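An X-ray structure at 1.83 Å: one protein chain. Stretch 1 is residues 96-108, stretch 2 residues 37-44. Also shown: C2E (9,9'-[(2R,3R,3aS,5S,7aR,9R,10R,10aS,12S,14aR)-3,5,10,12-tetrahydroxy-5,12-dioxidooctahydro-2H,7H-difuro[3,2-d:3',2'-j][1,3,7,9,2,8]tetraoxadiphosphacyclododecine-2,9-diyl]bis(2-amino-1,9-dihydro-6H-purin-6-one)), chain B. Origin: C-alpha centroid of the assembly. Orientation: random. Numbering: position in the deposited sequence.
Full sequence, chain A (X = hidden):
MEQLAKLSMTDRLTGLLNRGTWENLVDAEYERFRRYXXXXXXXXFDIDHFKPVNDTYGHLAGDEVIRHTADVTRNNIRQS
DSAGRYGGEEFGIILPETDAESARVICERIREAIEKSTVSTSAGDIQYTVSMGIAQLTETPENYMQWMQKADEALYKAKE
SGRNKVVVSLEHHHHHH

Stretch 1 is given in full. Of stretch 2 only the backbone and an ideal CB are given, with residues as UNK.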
# COMPACT_ATOMS: atom_id res chain seq x y z
N PRO A 96 -10.78 3.75 -6.13
CA PRO A 96 -12.19 3.84 -6.49
C PRO A 96 -12.42 3.55 -7.98
O PRO A 96 -11.54 3.75 -8.80
CB PRO A 96 -12.55 5.28 -6.11
CG PRO A 96 -11.29 6.01 -6.42
CD PRO A 96 -10.22 5.09 -5.85
N GLU A 97 -13.62 3.06 -8.29
CA GLU A 97 -14.02 2.76 -9.66
C GLU A 97 -13.03 1.83 -10.33
O GLU A 97 -12.84 1.88 -11.54
CB GLU A 97 -14.11 4.05 -10.47
CG GLU A 97 -15.20 5.01 -10.02
CD GLU A 97 -16.58 4.45 -10.27
OE1 GLU A 97 -16.76 3.73 -11.28
OE2 GLU A 97 -17.48 4.73 -9.47
N THR A 98 -12.43 0.95 -9.54
CA THR A 98 -11.42 0.04 -10.04
C THR A 98 -11.66 -1.38 -9.54
O THR A 98 -11.70 -1.60 -8.33
CB THR A 98 -10.03 0.51 -9.56
OG1 THR A 98 -9.82 1.87 -9.95
CG2 THR A 98 -8.92 -0.36 -10.16
N ASP A 99 -11.82 -2.34 -10.45
CA ASP A 99 -12.05 -3.72 -10.02
C ASP A 99 -10.74 -4.44 -9.74
O ASP A 99 -9.67 -3.88 -9.94
CB ASP A 99 -12.89 -4.51 -11.04
CG ASP A 99 -12.26 -4.59 -12.42
OD1 ASP A 99 -11.04 -4.42 -12.56
OD2 ASP A 99 -13.02 -4.86 -13.38
N ALA A 100 -10.84 -5.67 -9.27
CA ALA A 100 -9.64 -6.44 -8.92
C ALA A 100 -8.60 -6.53 -10.02
O ALA A 100 -7.41 -6.31 -9.79
CB ALA A 100 -10.06 -7.84 -8.46
N GLU A 101 -9.03 -6.87 -11.22
CA GLU A 101 -8.12 -7.02 -12.35
C GLU A 101 -7.42 -5.71 -12.70
O GLU A 101 -6.24 -5.72 -13.05
CB GLU A 101 -8.87 -7.57 -13.56
CG GLU A 101 -9.45 -8.99 -13.37
CD GLU A 101 -10.35 -9.14 -12.15
OE1 GLU A 101 -11.23 -8.27 -11.91
OE2 GLU A 101 -10.18 -10.15 -11.42
N SER A 102 -8.13 -4.60 -12.59
CA SER A 102 -7.55 -3.29 -12.90
C SER A 102 -6.58 -2.87 -11.81
O SER A 102 -5.58 -2.20 -12.08
CB SER A 102 -8.65 -2.24 -13.06
OG SER A 102 -9.46 -2.55 -14.17
N ALA A 103 -6.89 -3.22 -10.57
CA ALA A 103 -6.03 -2.90 -9.45
C ALA A 103 -4.67 -3.59 -9.62
O ALA A 103 -3.63 -3.03 -9.31
CB ALA A 103 -6.69 -3.35 -8.15
N ARG A 104 -4.70 -4.80 -10.14
CA ARG A 104 -3.46 -5.54 -10.35
C ARG A 104 -2.51 -4.76 -11.26
O ARG A 104 -1.31 -4.77 -11.05
CB ARG A 104 -3.79 -6.91 -10.94
CG ARG A 104 -2.61 -7.87 -10.94
CD ARG A 104 -2.86 -9.01 -11.90
NE ARG A 104 -3.73 -10.04 -11.36
CZ ARG A 104 -3.40 -10.82 -10.34
NH1 ARG A 104 -2.23 -10.68 -9.76
NH2 ARG A 104 -4.25 -11.75 -9.92
N VAL A 105 -3.06 -4.06 -12.24
CA VAL A 105 -2.24 -3.27 -13.17
C VAL A 105 -1.44 -2.17 -12.47
O VAL A 105 -0.23 -2.07 -12.66
CB VAL A 105 -3.10 -2.62 -14.29
CG1 VAL A 105 -2.22 -1.75 -15.16
CG2 VAL A 105 -3.79 -3.69 -15.09
N ILE A 106 -2.12 -1.35 -11.67
CA ILE A 106 -1.43 -0.29 -10.96
C ILE A 106 -0.47 -0.90 -9.94
O ILE A 106 0.64 -0.41 -9.76
CB ILE A 106 -2.45 0.68 -10.25
CG1 ILE A 106 -1.84 1.30 -8.99
CG2 ILE A 106 -3.73 -0.04 -9.94
CD1 ILE A 106 -0.82 2.39 -9.24
N CYS A 107 -0.89 -1.97 -9.28
CA CYS A 107 -0.03 -2.62 -8.30
C CYS A 107 1.25 -3.15 -8.95
O CYS A 107 2.34 -2.95 -8.44
CB CYS A 107 -0.79 -3.73 -7.57
SG CYS A 107 -1.97 -3.09 -6.34
N GLU A 108 1.10 -3.82 -10.09
CA GLU A 108 2.26 -4.36 -10.80
C GLU A 108 3.19 -3.23 -11.23
O GLU A 108 4.41 -3.36 -11.14
CB GLU A 108 1.80 -5.15 -12.03
CG GLU A 108 2.92 -5.61 -12.95
CD GLU A 108 3.88 -6.59 -12.29
OE1 GLU A 108 3.61 -7.02 -11.14
OE2 GLU A 108 4.89 -6.94 -12.92
N UNK A 37 -22.82 0.50 -4.92
CA UNK A 37 -22.28 -0.70 -5.56
C UNK A 37 -21.20 -0.58 -6.62
O UNK A 37 -21.00 -1.51 -7.42
CB UNK A 37 -23.45 -1.45 -6.20
N UNK A 38 -20.48 0.54 -6.63
CA UNK A 38 -19.42 0.76 -7.61
C UNK A 38 -18.24 -0.17 -7.38
O UNK A 38 -17.99 -0.60 -6.26
CB UNK A 38 -18.95 2.22 -7.56
N UNK A 39 -17.51 -0.49 -8.45
CA UNK A 39 -16.34 -1.32 -8.30
C UNK A 39 -15.35 -0.48 -7.51
O UNK A 39 -15.17 0.71 -7.78
CB UNK A 39 -15.77 -1.78 -9.65
N UNK A 40 -14.74 -1.07 -6.49
CA UNK A 40 -13.77 -0.34 -5.69
C UNK A 40 -12.89 -1.39 -5.05
O UNK A 40 -13.35 -2.44 -4.63
CB UNK A 40 -14.43 0.56 -4.65
N UNK A 41 -11.60 -1.10 -5.00
CA UNK A 41 -10.64 -2.05 -4.44
C UNK A 41 -9.72 -1.38 -3.44
O UNK A 41 -9.55 -0.16 -3.45
CB UNK A 41 -9.81 -2.70 -5.55
N UNK A 42 -9.13 -2.20 -2.59
CA UNK A 42 -8.20 -1.75 -1.58
C UNK A 42 -6.89 -2.51 -1.74
O UNK A 42 -6.89 -3.71 -2.03
CB UNK A 42 -8.78 -1.94 -0.18
N UNK A 43 -5.78 -1.81 -1.54
CA UNK A 43 -4.46 -2.41 -1.63
C UNK A 43 -3.77 -2.22 -0.29
O UNK A 43 -3.94 -1.19 0.36
CB UNK A 43 -3.64 -1.80 -2.77
N UNK A 44 -3.03 -3.23 0.15
CA UNK A 44 -2.27 -3.15 1.39
C UNK A 44 -0.94 -3.76 1.00
O UNK A 44 -0.91 -4.88 0.49
CB UNK A 44 -2.94 -3.86 2.57
P1 C2E B . -3.13 0.31 -18.91
O2P C2E B . -2.13 1.07 -17.90
O1P C2E B . -2.53 -0.99 -19.31
O5' C2E B . -4.54 0.04 -18.24
C5' C2E B . -4.67 -0.23 -16.90
C4' C2E B . -6.12 -0.39 -16.47
O4' C2E B . -6.02 -0.65 -15.06
C3' C2E B . -6.93 0.91 -16.66
O3' C2E B . -8.09 0.87 -17.51
C2' C2E B . -7.24 1.39 -15.25
O2' C2E B . -8.64 1.56 -15.06
C1' C2E B . -6.57 0.43 -14.28
N9 C2E B . -5.51 1.28 -13.70
C8 C2E B . -4.21 1.42 -14.16
N7 C2E B . -3.55 2.26 -13.46
C5 C2E B . -4.36 2.73 -12.49
C6 C2E B . -4.19 3.67 -11.44
O6 C2E B . -3.12 4.24 -11.27
N1 C2E B . -5.26 3.92 -10.62
C2 C2E B . -6.47 3.27 -10.80
N2 C2E B . -7.51 3.54 -9.96
N3 C2E B . -6.63 2.40 -11.78
C4 C2E B . -5.62 2.11 -12.63
P11 C2E B . -8.19 2.25 -18.34
O21 C2E B . -8.26 3.54 -17.38
O11 C2E B . -9.38 2.23 -19.22
O5A C2E B . -6.85 2.26 -19.21
C5A C2E B . -6.44 3.32 -19.97
C4A C2E B . -5.14 3.02 -20.72
O4A C2E B . -4.75 4.27 -21.30
C3A C2E B . -4.00 2.52 -19.81
O3A C2E B . -3.44 1.27 -20.16
C2A C2E B . -2.96 3.61 -19.81
O2A C2E B . -1.67 3.15 -20.23
C1A C2E B . -3.50 4.74 -20.68
N91 C2E B . -3.72 5.75 -19.62
C81 C2E B . -4.90 6.06 -18.97
N71 C2E B . -4.71 6.98 -18.08
C51 C2E B . -3.42 7.34 -18.09
C61 C2E B . -2.65 8.28 -17.34
O61 C2E B . -3.17 8.97 -16.48
N11 C2E B . -1.31 8.38 -17.61
C21 C2E B . -0.72 7.60 -18.58
N21 C2E B . 0.63 7.73 -18.82
N31 C2E B . -1.42 6.72 -19.28
C41 C2E B . -2.76 6.56 -19.07

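Position 37 lies beyond the reach of stretch 1, with nothing of it within 5.5 Å of the ideal CB. The neighbouring stretch therefore sets no demand here. The backbone does: phi is 68° and psi 21°, and a positive phi favours glycine, with asparagine or aspartate as the usual alternatives. The residue is G37, the first to leave helical angles after a helix.

At position 38 the CA-to-CB bond points toward stretch 1. The ideal CB lies 3.5 Å from E97 OE2, so a carboxylate waits beside it. A lysine or arginine could answer the charge, and a neutral polar side chain would also be tolerated; an acid would be less welcome. The residue is Q38. Its CB keeps the 3.5 Å approach to E97 OE2, but chi1 is p and the end of the side chain leads away. Its amide NE2 is hydrogen-bonded elsewhere in the structure.

At position 39 the CB again points toward stretch 1, here against the backbone at the turn before the helix. The ideal CB is 4.1 Å from D99 N and 4.1 Å from T98 C. With main chain this near, a small side chain fits easily, and nothing of stretch 1 lies straight ahead to block a longer one. The residue is A39. Its CB meets D99 CB at 4.3 Å. Its backbone matters as well: A39 O accepts a weak hydrogen bond from T98 N at 3.3 Å, and E97 N lies 2.9 Å from A39 O.

Position 40 begins the strand, with phi -157° and psi 140°. It pairs with P96 in an antiparallel bridge without hydrogen bonds between the two, and both side chains lie on the same face of the sheet. The ideal CB is 4.4 Å from P96 CA. Beta-branched residues suit such a backbone, so valine, isoleucine or threonine would all be reasonable. The residue is T40. Its OG1 packs 3.7 Å from P96 CA and is hydrogen-bonded elsewhere in the structure.

Position 41 points toward the start of the helix. The ideal CB is 3.5 Å from T98 O and 4.1 Å from A103 CB. Nearby main chain and a methyl group favour a small residue, while the carbonyl invites a donor. Serine meets both conditions; alanine or cysteine could also fit. The residue is S41, with chi1 m. Its OG donates to T98 O at 2.8 Å, and S41 CB rests 4.1 Å from A103 CB.

Position 42 points away from stretch 1, which leaves the choice open. The residue is L42, which makes no contact with it.

Position 43 turns back toward the helix. The ideal CB is 4.1 Å from C107 SG, an apolar surface that suits valine, isoleucine, leucine or alanine; the extended backbone leans toward beta-branching. The residue is V43, with chi1 t. Its CG2 packs 3.5 Å from C107 SG.

Position 44 is out of reach, and stretch 1 gives no guidance. The residue is M44, present as selenomethionine.

Stretch 2, residues 37-44: GQATSLVM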
# COMPACT_ATOMS: atom_id res chain seq x y z
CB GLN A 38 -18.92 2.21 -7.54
CG GLN A 38 -17.95 2.51 -6.37
CD GLN A 38 -18.64 2.70 -5.02
OE1 GLN A 38 -19.87 2.77 -4.94
NE2 GLN A 38 -17.84 2.80 -3.95
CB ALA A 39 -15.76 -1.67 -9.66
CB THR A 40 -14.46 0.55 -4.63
OG1 THR A 40 -13.47 1.38 -4.00
CG2 THR A 40 -15.16 -0.28 -3.58
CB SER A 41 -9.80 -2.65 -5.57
OG SER A 41 -10.62 -3.35 -6.50
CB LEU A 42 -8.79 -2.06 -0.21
CG LEU A 42 -8.12 -1.43 1.01
CD1 LEU A 42 -8.42 0.07 1.00
CD2 LEU A 42 -8.65 -2.08 2.28
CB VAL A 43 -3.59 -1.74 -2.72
CG1 VAL A 43 -2.22 -2.42 -2.78
CG2 VAL A 43 -4.29 -1.82 -4.06
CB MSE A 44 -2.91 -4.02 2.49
CG MSE A 44 -4.39 -3.80 2.71
SE MSE A 44 -4.77 -3.24 4.51
CE MSE A 44 -4.03 -1.49 4.35
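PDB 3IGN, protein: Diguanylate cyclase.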